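Long-range contacts in 2-oxoadipate dioxygenase/decarboxylase, chloroplastic/amyloplastic (Oryza sativa, PDB 6W1K), which catalyses the iron(II)-dependent, oxygen-consuming decarboxylation and hydroxylation of 2-oxoadipate to D-2-hydroxyglutarate, a step of lysine breakdown in plastids: residues A183-V188 and S260-Y265; W165-Y170 and A249-A254; S243-S248 and N308-R313. All blocks are in the same frame, centred on the assembly; numbering follows the deposited sequence.

Interactions 2 and 3 each touch interaction 1 at strand 258-271; with each other they only adjoin in sequence, centres about 20 Å apart. Interaction 1 sets helix 181-189 on this strand; interaction 2 carries the neighbouring strand 248-252 to the loop before helix 170-179; interaction 3 packs the C-terminal helix 308-311 on the segment leading into strand 248-252. Interactions 1 and 2 (centres about 11 Å apart) are joined by Ile261 N to Ala249 O, 2.8 Å. Interactions 1 and 3, also about 11 Å between centres, share Arg263 N to Asp247 O, 2.9 Å. Interaction 1 reaches 2-oxoadipate through Tyr265; Ala246 of interaction 3 lies about 9 Å from 2-oxoadipate, side chain to ligand; interaction 2 lies away from the site.

Interaction 1. Residues A183-V188 and S260-Y265; sequences AAWTLV and SIPRSY. With OOG (2-oxoadipic acid), chain F.
Trp185 and Arg263 make the hydrogen bond of this helix-to-strand contact: the indole NE1 donates to the backbone O of Arg263 at 2.8 Å, with an N-H...O angle of 176°. The acceptor lies in the indole plane, whereas NE1 stands 45° above the carbonyl plane of Arg263. CG of Trp185 is anti to its backbone N (chi1 -169°), beside the carbonyl carbon, in the conformer that makes this bond. Ser264 OG lies at the same indole edge, 3.7 Å from CZ2, but its hydrogen-bond partner is the O of Leu193.

Apolar packing continues the contact. Pro262 CG meets Trp185 CD1 at 3.7 Å as the two side chains slide past each other in opposite directions. Val188 CG2 and Ile261 CD1 meet tip to tip, 4.0 Å apart. Ile261 CD1 also lies over one face of the Arg263 guanidinium, toward its rim, and NH1 of that group is hydrogen-bonded to Asn189 OD1.

At the ligand, Tyr265 OH donates to O2 of 2-oxoadipate at 2.8 Å, with O2 in the ring plane. Trp185 also makes a cation-pi contact with Arg63, another substrate-binding residue, which is consistent with the indole acting as a second-shell residue. Helix 181-189 lies against strand 258-271, with Phe173 of helix 170-179 touching Val188 and Ile261, and strand 248-252 pairing antiparallel beside Ile261.

Interaction 2. Residues W165-Y170 and A249-A254; sequences WEKPIY and ALFTFA
Lys167 meets Phe251 tip to tip and ends at the backbone O of Thr252, and its side chain records the contact atom by atom. CB lies 4.2 Å from CB of Ala254. CG, anti to the backbone N (chi1 -151°), approaches Phe251 CZ at 3.8 Å. CD is already near Thr252 O, and CE is 3.6 Å from Thr252 O and 3.9 Å from Phe251 CZ. NZ donates to Thr252 O at 2.9 Å, in the carbonyl plane. It also stands over the Phe251 face, 4.7 Å from the centroid and 23° off the ring normal, a cation-pi contact. A water accepts from Thr252 N, and only weakly from NZ.

Beside it, Ala254 N donates to Pro168 O at 2.8 Å with an N-H...O angle of 176°, joining the residues that follow strand 248-252 to the loop just ahead of helix 170-179. Phe253 is sandwiched: Phe251 CD2 sits over the centre of one face, and Tyr170 CD1 lies toward the rim of the opposite face, the Tyr170 and Phe253 rings forming an oblique pair. Tyr170 CA adds a CH-pi contact, 4.1 Å from the Phe253 centroid. Ile169 is the N-cap residue of this helix, and Tyr170 N bonds to Asp255 OD1.

This is structural packing between a strand end and a helix start, away from the substrate site. Pro168 and Phe253 also touch helix 181-189. Its chemistry is divided: on the more solvent-exposed side the ammonium, held by a carbonyl and a ring face, probably stays charged, while the buried side relies largely on aromatic and proline carbons in contact.

Interaction 3. Residues S243-S248 and N308-R313; sequences STVADS and NDQLTR
Val245 and Leu311 bring the two backbones to a nearest CA-CA separation of 6.1 Å, where the irregular connection between strands 239-243 and 248-252 meets the short C-terminal helix 308-311. Both strands pair with strand 258-271 in a mixed sheet whose family resemblance is to the vicinal-oxygen-chelate (glyoxalase-like) fold.

Val245 faces the helix with both methyls. CG1, anti to the backbone N (chi1 179°), lies 3.6 Å from Gln310 O and 3.7 Å from Leu311 CD1. CG2 meets the paired polar ends of Gln310 and Arg313, 3.9 Å from Arg313 NH2. Leu311 crosses Val245 obliquely: its CD1 also touches Ala246 CB, and its CD2 approaches Ser248 OG at 3.3 Å. Ala246, which Leu311 touches, lies about 4 Å, side chain to side chain, from the substrate-binding Tyr265.

The polar ends pair with each other, Arg313 NH2 donating to Gln310 OE1, and tie this C-terminal stretch to the loop holding Leu224 and Ser226: Arg313 NH2 also bonds to Leu224 O, and Gln310 NE2 to Ser226 OG. Asn308 O, at the start of the helix, accepts from Thr312 N and, at 2.7 Å, from Thr312 OG1, the two donors arriving from opposite faces of its carbonyl plane.

Interaction 1. Residues A183-V188 and S260-Y265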
ATOM      1  N   ALA A 183      -3.173  -0.015  14.833  1.00 24.62           N
ATOM      2  CA  ALA A 183      -3.995   1.098  15.321  1.00 24.65           C
ATOM      3  C   ALA A 183      -3.141   2.332  15.577  1.00 24.29           C
ATOM      4  O   ALA A 183      -3.556   3.455  15.279  1.00 25.19           O
ATOM      5  CB  ALA A 183      -4.742   0.719  16.603  1.00 23.61           C
ATOM      6  N   ALA A 184      -1.970   2.142  16.192  1.00 24.94           N
ATOM      7  CA  ALA A 184      -1.081   3.260  16.487  1.00 25.67           C
ATOM      8  C   ALA A 184      -0.585   3.939  15.206  1.00 25.72           C
ATOM      9  O   ALA A 184      -0.524   5.178  15.132  1.00 24.67           O
ATOM     10  CB  ALA A 184       0.097   2.759  17.331  1.00 26.03           C
ATOM     11  N   TRP A 185      -0.203   3.145  14.201  1.00 25.14           N
ATOM     12  CA  TRP A 185       0.180   3.694  12.896  1.00 23.43           C
ATOM     13  C   TRP A 185      -0.928   4.594  12.346  1.00 22.72           C
ATOM     14  O   TRP A 185      -0.678   5.723  11.922  1.00 22.81           O
ATOM     15  CB  TRP A 185       0.506   2.562  11.892  1.00 23.61           C
ATOM     16  CG  TRP A 185       1.135   3.121  10.655  1.00 22.79           C
ATOM     17  CD1 TRP A 185       2.474   3.245  10.415  1.00 22.94           C
ATOM     18  CD2 TRP A 185       0.475   3.663   9.499  1.00 22.04           C
ATOM     19  NE1 TRP A 185       2.683   3.855   9.229  1.00 22.81           N
ATOM     20  CE2 TRP A 185       1.479   4.097   8.621  1.00 22.30           C
ATOM     21  CE3 TRP A 185      -0.849   3.808   9.122  1.00 22.51           C
ATOM     22  CZ2 TRP A 185       1.203   4.699   7.406  1.00 22.94           C
ATOM     23  CZ3 TRP A 185      -1.129   4.380   7.889  1.00 22.97           C
ATOM     24  CH2 TRP A 185      -0.104   4.846   7.065  1.00 22.96           C
ATOM     25  N   THR A 186      -2.162   4.095  12.338  1.00 22.71           N
ATOM     26  CA  THR A 186      -3.256   4.828  11.718  1.00 23.52           C
ATOM     27  C   THR A 186      -3.625   6.071  12.511  1.00 23.06           C
ATOM     28  O   THR A 186      -3.984   7.091  11.916  1.00 22.60           O
ATOM     29  CB  THR A 186      -4.438   3.878  11.557  1.00 24.81           C
ATOM     30  OG1 THR A 186      -3.978   2.705  10.896  1.00 25.22           O
ATOM     31  CG2 THR A 186      -5.536   4.432  10.706  1.00 25.30           C
ATOM     32  N   LEU A 187      -3.476   6.037  13.844  1.00 22.91           N
ATOM     33  CA  LEU A 187      -3.786   7.220  14.630  1.00 23.75           C
ATOM     34  C   LEU A 187      -2.946   8.407  14.194  1.00 23.06           C
ATOM     35  O   LEU A 187      -3.443   9.535  14.105  1.00 23.79           O
ATOM     36  CB  LEU A 187      -3.570   6.931  16.131  1.00 25.53           C
ATOM     37  CG  LEU A 187      -3.983   8.073  17.043  1.00 27.96           C
ATOM     38  CD1 LEU A 187      -5.488   8.245  17.003  1.00 29.47           C
ATOM     39  CD2 LEU A 187      -3.513   7.807  18.501  1.00 28.92           C
ATOM     40  N   VAL A 188      -1.661   8.183  13.904  1.00 21.82           N
ATOM     41  CA  VAL A 188      -0.776   9.286  13.583  1.00 22.56           C
ATOM     42  C   VAL A 188      -0.572   9.486  12.075  1.00 21.88           C
ATOM     43  O   VAL A 188      -0.031  10.531  11.680  1.00 22.99           O
ATOM     44  CB  VAL A 188       0.590   9.131  14.285  1.00 24.00           C
ATOM     45  CG1 VAL A 188       0.409   9.241  15.806  1.00 24.53           C
ATOM     46  CG2 VAL A 188       1.252   7.820  13.937  1.00 24.74           C
ATOM     47  N   SER A 260       9.077   9.458  18.756  1.00 28.96           N
ATOM     48  CA  SER A 260       9.252   8.846  17.439  1.00 30.23           C
ATOM     49  C   SER A 260       7.986   8.113  17.010  1.00 28.27           C
ATOM     50  O   SER A 260       7.351   7.434  17.816  1.00 29.27           O
ATOM     51  CB  SER A 260      10.441   7.880  17.471  1.00 34.09           C
ATOM     52  OG  SER A 260      10.697   7.345  16.186  1.00 37.72           O
ATOM     53  N   ILE A 261       7.631   8.227  15.728  1.00 26.90           N
ATOM     54  CA  ILE A 261       6.507   7.475  15.179  1.00 25.93           C
ATOM     55  C   ILE A 261       6.946   6.808  13.861  1.00 27.13           C
ATOM     56  O   ILE A 261       7.835   7.311  13.165  1.00 25.61           O
ATOM     57  CB  ILE A 261       5.272   8.368  14.872  1.00 27.07           C
ATOM     58  CG1 ILE A 261       5.632   9.447  13.849  1.00 26.88           C
ATOM     59  CG2 ILE A 261       4.662   8.975  16.106  1.00 27.70           C
ATOM     60  CD1 ILE A 261       4.472  10.069  13.096  1.00 27.71           C
ATOM     61  N   PRO A 262       6.248   5.754  13.460  1.00 28.41           N
ATOM     62  CA  PRO A 262       6.462   5.202  12.112  1.00 28.14           C
ATOM     63  C   PRO A 262       5.745   5.998  11.023  1.00 26.25           C
ATOM     64  O   PRO A 262       4.606   6.439  11.183  1.00 24.71           O
ATOM     65  CB  PRO A 262       5.877   3.785  12.223  1.00 29.77           C
ATOM     66  CG  PRO A 262       4.762   3.933  13.242  1.00 30.82           C
ATOM     67  CD  PRO A 262       5.313   4.937  14.257  1.00 30.72           C
ATOM     68  N   ARG A 263       6.456   6.217   9.919  1.00 26.29           N
ATOM     69  CA  ARG A 263       5.825   6.696   8.695  1.00 26.48           C
ATOM     70  C   ARG A 263       5.645   5.485   7.772  1.00 26.55           C
ATOM     71  O   ARG A 263       5.203   4.413   8.223  1.00 25.75           O
ATOM     72  CB  ARG A 263       6.638   7.832   8.073  1.00 28.06           C
ATOM     73  CG  ARG A 263       6.655   9.126   8.932  1.00 29.64           C
ATOM     74  CD  ARG A 263       5.269   9.716   9.084  1.00 32.72           C
ATOM     75  NE  ARG A 263       5.257  11.128   9.426  1.00 35.37           N
ATOM     76  CZ  ARG A 263       4.163  11.788   9.797  1.00 40.38           C
ATOM     77  NH1 ARG A 263       2.997  11.150   9.895  1.00 38.85           N
ATOM     78  NH2 ARG A 263       4.233  13.079  10.080  1.00 43.26           N
ATOM     79  N   SER A 264       5.951   5.635   6.497  1.00 25.73           N
ATOM     80  CA  SER A 264       5.604   4.634   5.496  1.00 26.50           C
ATOM     81  C   SER A 264       6.858   3.936   5.002  1.00 26.73           C
ATOM     82  O   SER A 264       7.975   4.196   5.452  1.00 26.47           O
ATOM     83  CB  SER A 264       4.839   5.290   4.354  1.00 26.31           C
ATOM     84  OG  SER A 264       3.631   5.837   4.850  1.00 25.35           O
ATOM     85  N   TYR A 265       6.659   3.010   4.072  1.00 27.55           N
ATOM     86  CA  TYR A 265       7.738   2.194   3.551  1.00 27.49           C
ATOM     87  C   TYR A 265       7.484   2.008   2.071  1.00 26.37           C
ATOM     88  O   TYR A 265       6.544   2.581   1.510  1.00 26.27           O
ATOM     89  CB  TYR A 265       7.837   0.856   4.280  1.00 28.46           C
ATOM     90  CG  TYR A 265       6.634  -0.082   4.149  1.00 30.06           C
ATOM     91  CD1 TYR A 265       5.573   0.007   5.033  1.00 30.75           C
ATOM     92  CD2 TYR A 265       6.581  -1.069   3.176  1.00 31.72           C
ATOM     93  CE1 TYR A 265       4.498  -0.832   4.961  1.00 32.52           C
ATOM     94  CE2 TYR A 265       5.486  -1.922   3.092  1.00 33.50           C
ATOM     95  CZ  TYR A 265       4.448  -1.788   3.995  1.00 34.39           C
ATOM     96  OH  TYR A 265       3.349  -2.612   3.960  1.00 34.63           O
TER
HETATM   97  C2  OOG F 402      -0.519  -3.489   3.643  1.00 78.91           C
HETATM   98  C3  OOG F 402       0.338  -4.755   3.701  1.00 79.22           C
HETATM   99  C4  OOG F 402      -0.183  -5.792   2.699  1.00 79.11           C
HETATM  100  C6  OOG F 402       0.677  -6.622   0.336  1.00 77.31           C
HETATM  101  O4  OOG F 402       0.235  -7.782   0.527  1.00 77.02           O
HETATM  102  O3  OOG F 402       1.437  -6.399  -0.632  1.00 76.29           O
HETATM  103  C5  OOG F 402       0.292  -5.487   1.278  1.00 78.50           C
HETATM  104  C1  OOG F 402      -0.182  -2.515   4.781  1.00 77.90           C
HETATM  105  O1  OOG F 402      -0.941  -1.657   5.073  1.00 76.90           O
HETATM  106  O2  OOG F 402       1.016  -2.609   5.492  1.00 77.46           O
HETATM  107  O5  OOG F 402       0.363  -4.374   0.894  1.00 78.85           O

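Interaction 2. Residues W165-Y170 and A249-A254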
ATOM      1  N   TRP A 165      -9.153  13.623  12.411  1.00 24.62           N
ATOM      2  CA  TRP A 165      -9.323  13.754  13.851  1.00 23.85           C
ATOM      3  C   TRP A 165      -8.297  14.703  14.466  1.00 24.55           C
ATOM      4  O   TRP A 165      -7.302  15.083  13.850  1.00 23.89           O
ATOM      5  CB  TRP A 165      -9.224  12.400  14.509  1.00 23.60           C
ATOM      6  CG  TRP A 165      -8.133  11.510  14.025  1.00 22.16           C
ATOM      7  CD1 TRP A 165      -6.819  11.556  14.367  1.00 22.56           C
ATOM      8  CD2 TRP A 165      -8.278  10.426  13.094  1.00 22.63           C
ATOM      9  NE1 TRP A 165      -6.138  10.532  13.729  1.00 21.58           N
ATOM     10  CE2 TRP A 165      -7.013   9.847  12.924  1.00 22.09           C
ATOM     11  CE3 TRP A 165      -9.360   9.881  12.411  1.00 22.91           C
ATOM     12  CZ2 TRP A 165      -6.803   8.735  12.088  1.00 22.75           C
ATOM     13  CZ3 TRP A 165      -9.144   8.775  11.562  1.00 23.69           C
ATOM     14  CH2 TRP A 165      -7.893   8.225  11.420  1.00 23.23           C
ATOM     15  N   GLU A 166      -8.531  15.064  15.723  1.00 25.77           N
ATOM     16  CA  GLU A 166      -7.601  15.962  16.383  1.00 30.04           C
ATOM     17  C   GLU A 166      -6.255  15.271  16.549  1.00 28.27           C
ATOM     18  O   GLU A 166      -6.165  14.047  16.565  1.00 27.08           O
ATOM     19  CB  GLU A 166      -8.131  16.406  17.747  1.00 39.17           C
ATOM     20  CG  GLU A 166      -8.215  15.292  18.791  1.00 51.45           C
ATOM     21  CD  GLU A 166      -8.729  15.813  20.143  1.00 65.08           C
ATOM     22  OE1 GLU A 166      -9.147  16.992  20.206  1.00 62.28           O
ATOM     23  OE2 GLU A 166      -8.725  15.046  21.136  1.00 65.03           O
ATOM     24  N   LYS A 167      -5.209  16.078  16.689  1.00 30.12           N
ATOM     25  CA  LYS A 167      -3.868  15.542  16.896  1.00 35.24           C
ATOM     26  C   LYS A 167      -3.874  14.685  18.154  1.00 32.80           C
ATOM     27  O   LYS A 167      -4.428  15.103  19.168  1.00 30.24           O
ATOM     28  CB  LYS A 167      -2.860  16.676  17.065  1.00 42.49           C
ATOM     29  CG  LYS A 167      -1.446  16.357  16.613  1.00 50.57           C
ATOM     30  CD  LYS A 167      -0.525  17.594  16.693  1.00 57.85           C
ATOM     31  CE  LYS A 167       0.324  17.741  15.411  1.00 64.17           C
ATOM     32  NZ  LYS A 167       1.766  18.135  15.674  1.00 67.84           N
ATOM     33  N   PRO A 168      -3.279  13.502  18.127  1.00 34.71           N
ATOM     34  CA  PRO A 168      -3.345  12.615  19.302  1.00 34.39           C
ATOM     35  C   PRO A 168      -2.428  13.060  20.423  1.00 33.89           C
ATOM     36  O   PRO A 168      -1.424  13.746  20.203  1.00 30.76           O
ATOM     37  CB  PRO A 168      -2.884  11.263  18.755  1.00 35.80           C
ATOM     38  CG  PRO A 168      -2.651  11.452  17.302  1.00 37.28           C
ATOM     39  CD  PRO A 168      -2.617  12.882  16.970  1.00 36.48           C
ATOM     40  N   ILE A 169      -2.813  12.690  21.667  1.00 35.37           N
ATOM     41  CA  ILE A 169      -1.930  12.833  22.816  1.00 40.74           C
ATOM     42  C   ILE A 169      -1.099  11.565  22.915  1.00 33.83           C
ATOM     43  O   ILE A 169      -1.538  10.470  22.544  1.00 30.77           O
ATOM     44  CB  ILE A 169      -2.687  13.113  24.134  1.00 53.44           C
ATOM     45  CG1 ILE A 169      -3.544  11.909  24.506  1.00 50.77           C
ATOM     46  CG2 ILE A 169      -3.558  14.357  23.975  1.00 69.47           C
ATOM     47  CD1 ILE A 169      -4.380  12.108  25.720  1.00 49.82           C
ATOM     48  N   TYR A 170       0.110  11.720  23.449  1.00 32.24           N
ATOM     49  CA  TYR A 170       1.071  10.624  23.443  1.00 32.91           C
ATOM     50  C   TYR A 170       0.545   9.432  24.237  1.00 32.05           C
ATOM     51  O   TYR A 170       0.730   8.282  23.832  1.00 32.02           O
ATOM     52  CB  TYR A 170       2.416  11.101  24.028  1.00 33.53           C
ATOM     53  CG  TYR A 170       3.494  10.024  23.949  1.00 36.22           C
ATOM     54  CD1 TYR A 170       3.725   9.367  22.765  1.00 38.45           C
ATOM     55  CD2 TYR A 170       4.263   9.661  25.058  1.00 39.11           C
ATOM     56  CE1 TYR A 170       4.685   8.355  22.668  1.00 40.74           C
ATOM     57  CE2 TYR A 170       5.239   8.659  24.961  1.00 41.61           C
ATOM     58  CZ  TYR A 170       5.437   8.006  23.764  1.00 45.36           C
ATOM     59  OH  TYR A 170       6.397   7.014  23.657  1.00 50.77           O
ATOM     60  N   ALA A 249       9.891   9.160  12.125  1.00 29.75           N
ATOM     61  CA  ALA A 249       9.859  10.613  12.178  1.00 29.83           C
ATOM     62  C   ALA A 249       9.579  11.057  13.601  1.00 29.18           C
ATOM     63  O   ALA A 249       8.984  10.317  14.389  1.00 28.83           O
ATOM     64  CB  ALA A 249       8.781  11.208  11.265  1.00 29.90           C
ATOM     65  N   LEU A 250      10.021  12.263  13.924  1.00 29.75           N
ATOM     66  CA  LEU A 250       9.655  12.881  15.190  1.00 31.50           C
ATOM     67  C   LEU A 250       8.277  13.505  15.032  1.00 31.55           C
ATOM     68  O   LEU A 250       7.984  14.151  14.018  1.00 32.72           O
ATOM     69  CB  LEU A 250      10.682  13.936  15.610  1.00 32.39           C
ATOM     70  CG  LEU A 250      12.076  13.386  15.928  1.00 33.72           C
ATOM     71  CD1 LEU A 250      13.038  14.524  16.204  1.00 34.81           C
ATOM     72  CD2 LEU A 250      12.023  12.417  17.126  1.00 33.14           C
ATOM     73  N   PHE A 251       7.425  13.291  16.024  1.00 29.99           N
ATOM     74  CA  PHE A 251       6.066  13.819  16.017  1.00 29.60           C
ATOM     75  C   PHE A 251       5.817  14.531  17.339  1.00 29.87           C
ATOM     76  O   PHE A 251       6.080  13.976  18.408  1.00 29.71           O
ATOM     77  CB  PHE A 251       5.083  12.670  15.762  1.00 30.43           C
ATOM     78  CG  PHE A 251       3.670  13.107  15.518  1.00 34.54           C
ATOM     79  CD1 PHE A 251       3.263  13.550  14.274  1.00 40.54           C
ATOM     80  CD2 PHE A 251       2.724  13.046  16.551  1.00 35.45           C
ATOM     81  CE1 PHE A 251       1.941  13.948  14.072  1.00 43.90           C
ATOM     82  CE2 PHE A 251       1.406  13.417  16.353  1.00 39.89           C
ATOM     83  CZ  PHE A 251       1.013  13.877  15.122  1.00 45.68           C
ATOM     84  N   THR A 252       5.311  15.756  17.274  1.00 31.50           N
ATOM     85  CA  THR A 252       4.899  16.458  18.487  1.00 33.79           C
ATOM     86  C   THR A 252       3.415  16.195  18.737  1.00 31.93           C
ATOM     87  O   THR A 252       2.548  16.669  17.999  1.00 30.72           O
ATOM     88  CB  THR A 252       5.227  17.946  18.380  1.00 37.38           C
ATOM     89  OG1 THR A 252       6.653  18.067  18.266  1.00 36.92           O
ATOM     90  CG2 THR A 252       4.783  18.715  19.653  1.00 38.14           C
ATOM     91  N   PHE A 253       3.130  15.419  19.769  1.00 30.74           N
ATOM     92  CA  PHE A 253       1.769  15.115  20.163  1.00 30.43           C
ATOM     93  C   PHE A 253       1.091  16.328  20.815  1.00 30.98           C
ATOM     94  O   PHE A 253       1.727  17.317  21.209  1.00 31.09           O
ATOM     95  CB  PHE A 253       1.783  13.893  21.090  1.00 28.28           C
ATOM     96  CG  PHE A 253       2.212  12.640  20.386  1.00 27.74           C
ATOM     97  CD1 PHE A 253       3.565  12.334  20.232  1.00 26.65           C
ATOM     98  CD2 PHE A 253       1.270  11.773  19.854  1.00 27.25           C
ATOM     99  CE1 PHE A 253       3.958  11.192  19.579  1.00 26.59           C
ATOM    100  CE2 PHE A 253       1.667  10.624  19.183  1.00 26.44           C
ATOM    101  CZ  PHE A 253       3.001  10.341  19.045  1.00 26.47           C
ATOM    102  N   ALA A 254      -0.234  16.225  20.930  1.00 32.52           N
ATOM    103  CA  ALA A 254      -1.052  17.347  21.354  1.00 34.75           C
ATOM    104  C   ALA A 254      -0.757  17.785  22.771  1.00 37.33           C
ATOM    105  O   ALA A 254      -1.057  18.933  23.117  1.00 38.45           O
ATOM    106  CB  ALA A 254      -2.537  17.009  21.239  1.00 33.67           C
TER
HETATM  107  O   HOH W   1       4.836  16.939  14.790  1.00 40.59           O

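Interaction 3. Residues S243-S248 and N308-R313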
ATOM      1  N   SER A 243      10.023  -5.672   1.089  1.00 32.25           N
ATOM      2  CA  SER A 243       9.654  -4.331   1.532  1.00 32.38           C
ATOM      3  C   SER A 243      10.756  -3.783   2.429  1.00 33.43           C
ATOM      4  O   SER A 243      11.447  -4.543   3.103  1.00 33.03           O
ATOM      5  CB  SER A 243       8.336  -4.296   2.317  1.00 31.77           C
ATOM      6  OG  SER A 243       8.439  -4.978   3.543  1.00 32.62           O
ATOM      7  N   THR A 244      10.914  -2.457   2.430  1.00 32.83           N
ATOM      8  CA  THR A 244      11.845  -1.827   3.344  1.00 32.51           C
ATOM      9  C   THR A 244      11.211  -1.732   4.726  1.00 30.74           C
ATOM     10  O   THR A 244       9.987  -1.795   4.887  1.00 29.54           O
ATOM     11  CB  THR A 244      12.242  -0.424   2.881  1.00 32.33           C
ATOM     12  OG1 THR A 244      11.065   0.364   2.676  1.00 32.65           O
ATOM     13  CG2 THR A 244      13.075  -0.462   1.613  1.00 32.67           C
ATOM     14  N   VAL A 245      12.073  -1.602   5.730  1.00 31.40           N
ATOM     15  CA  VAL A 245      11.640  -1.142   7.040  1.00 33.26           C
ATOM     16  C   VAL A 245      11.201   0.310   6.932  1.00 31.30           C
ATOM     17  O   VAL A 245      11.898   1.146   6.337  1.00 30.57           O
ATOM     18  CB  VAL A 245      12.777  -1.316   8.056  1.00 37.47           C
ATOM     19  CG1 VAL A 245      12.358  -0.805   9.434  1.00 40.03           C
ATOM     20  CG2 VAL A 245      13.191  -2.788   8.117  1.00 37.45           C
ATOM     21  N   ALA A 246      10.041   0.614   7.513  1.00 30.99           N
ATOM     22  CA  ALA A 246       9.464   1.937   7.427  1.00 30.40           C
ATOM     23  C   ALA A 246      10.419   2.982   7.994  1.00 30.48           C
ATOM     24  O   ALA A 246      11.199   2.717   8.916  1.00 28.90           O
ATOM     25  CB  ALA A 246       8.129   1.992   8.178  1.00 30.17           C
ATOM     26  N   ASP A 247      10.367   4.175   7.405  1.00 31.66           N
ATOM     27  CA  ASP A 247      11.019   5.333   7.986  1.00 34.09           C
ATOM     28  C   ASP A 247      10.352   5.721   9.306  1.00 29.62           C
ATOM     29  O   ASP A 247       9.188   5.410   9.568  1.00 27.47           O
ATOM     30  CB  ASP A 247      10.978   6.518   7.025  1.00 41.23           C
ATOM     31  CG  ASP A 247      12.044   6.420   5.940  1.00 49.34           C
ATOM     32  OD1 ASP A 247      13.164   5.942   6.223  1.00 46.97           O
ATOM     33  OD2 ASP A 247      11.759   6.812   4.791  1.00 45.38           O
ATOM     34  N   SER A 248      11.126   6.387  10.149  1.00 29.58           N
ATOM     35  CA  SER A 248      10.611   6.986  11.375  1.00 30.14           C
ATOM     36  C   SER A 248      10.731   8.501  11.329  1.00 30.23           C
ATOM     37  O   SER A 248      11.588   9.062  10.643  1.00 31.42           O
ATOM     38  CB  SER A 248      11.367   6.447  12.597  1.00 31.93           C
ATOM     39  OG  SER A 248      11.096   5.069  12.770  1.00 33.75           O
ATOM     40  N   ASN A 308       7.380  -2.030  15.554  1.00 41.17           N
ATOM     41  CA  ASN A 308       8.497  -1.519  16.343  1.00 47.28           C
ATOM     42  C   ASN A 308       9.676  -2.481  16.305  1.00 49.96           C
ATOM     43  O   ASN A 308      10.836  -2.045  16.322  1.00 46.82           O
ATOM     44  CB  ASN A 308       8.046  -1.260  17.774  1.00 51.16           C
ATOM     45  CG  ASN A 308       9.035  -0.430  18.546  1.00 55.82           C
ATOM     46  OD1 ASN A 308       9.634  -0.907  19.511  1.00 57.54           O
ATOM     47  ND2 ASN A 308       9.224   0.826  18.124  1.00 54.81           N
ATOM     48  N   ASP A 309       9.407  -3.786  16.227  1.00 56.21           N
ATOM     49  CA  ASP A 309      10.503  -4.753  16.210  1.00 63.09           C
ATOM     50  C   ASP A 309      11.350  -4.615  14.949  1.00 51.95           C
ATOM     51  O   ASP A 309      12.580  -4.709  15.006  1.00 47.36           O
ATOM     52  CB  ASP A 309       9.963  -6.178  16.327  1.00 69.48           C
ATOM     53  CG  ASP A 309      11.057  -7.194  16.664  1.00 74.19           C
ATOM     54  OD1 ASP A 309      11.757  -7.028  17.702  1.00 81.66           O
ATOM     55  OD2 ASP A 309      11.211  -8.167  15.890  1.00 74.89           O
ATOM     56  N   GLN A 310      10.715  -4.400  13.795  1.00 47.34           N
ATOM     57  CA  GLN A 310      11.497  -4.146  12.590  1.00 47.15           C
ATOM     58  C   GLN A 310      12.209  -2.793  12.654  1.00 50.74           C
ATOM     59  O   GLN A 310      13.395  -2.696  12.323  1.00 46.80           O
ATOM     60  CB  GLN A 310      10.598  -4.240  11.358  1.00 48.46           C
ATOM     61  CG  GLN A 310      10.212  -5.687  11.043  1.00 48.99           C
ATOM     62  CD  GLN A 310      11.397  -6.557  10.632  1.00 47.45           C
ATOM     63  OE1 GLN A 310      12.162  -6.205   9.741  1.00 45.13           O
ATOM     64  NE2 GLN A 310      11.544  -7.710  11.281  1.00 48.40           N
ATOM     65  N   LEU A 311      11.515  -1.736  13.084  1.00 48.28           N
ATOM     66  CA  LEU A 311      12.141  -0.414  13.098  1.00 48.61           C
ATOM     67  C   LEU A 311      13.350  -0.349  14.033  1.00 51.02           C
ATOM     68  O   LEU A 311      14.273   0.442  13.795  1.00 49.44           O
ATOM     69  CB  LEU A 311      11.108   0.647  13.503  1.00 50.26           C
ATOM     70  CG  LEU A 311      10.291   1.297  12.379  1.00 52.90           C
ATOM     71  CD1 LEU A 311       9.588   0.283  11.568  1.00 51.07           C
ATOM     72  CD2 LEU A 311       9.292   2.261  12.993  1.00 57.95           C
ATOM     73  N   THR A 312      13.367  -1.139  15.110  1.00 53.10           N
ATOM     74  CA  THR A 312      14.429  -1.044  16.103  1.00 57.37           C
ATOM     75  C   THR A 312      15.507  -2.110  15.926  1.00 57.83           C
ATOM     76  O   THR A 312      16.430  -2.188  16.745  1.00 54.52           O
ATOM     77  CB  THR A 312      13.847  -1.098  17.528  1.00 62.04           C
ATOM     78  OG1 THR A 312      13.140  -2.324  17.744  1.00 60.37           O
ATOM     79  CG2 THR A 312      12.898   0.089  17.776  1.00 61.93           C
ATOM     80  N   ARG A 313      15.429  -2.910  14.864  1.00 61.52           N
ATOM     81  CA  ARG A 313      16.458  -3.913  14.591  1.00 66.52           C
ATOM     82  C   ARG A 313      17.845  -3.281  14.558  1.00 76.59           C
ATOM     83  O   ARG A 313      18.064  -2.298  13.847  1.00 76.48           O
ATOM     84  CB  ARG A 313      16.192  -4.604  13.261  1.00 65.52           C
ATOM     85  CG  ARG A 313      15.217  -5.755  13.327  1.00 62.80           C
ATOM     86  CD  ARG A 313      14.921  -6.256  11.904  1.00 64.50           C
ATOM     87  NE  ARG A 313      16.150  -6.427  11.120  1.00 69.17           N
ATOM     88  CZ  ARG A 313      16.220  -6.284   9.800  1.00 73.28           C
ATOM     89  NH1 ARG A 313      17.378  -6.457   9.168  1.00 71.91           N
ATOM     90  NH2 ARG A 313      15.122  -5.982   9.112  1.00 71.33           N
TER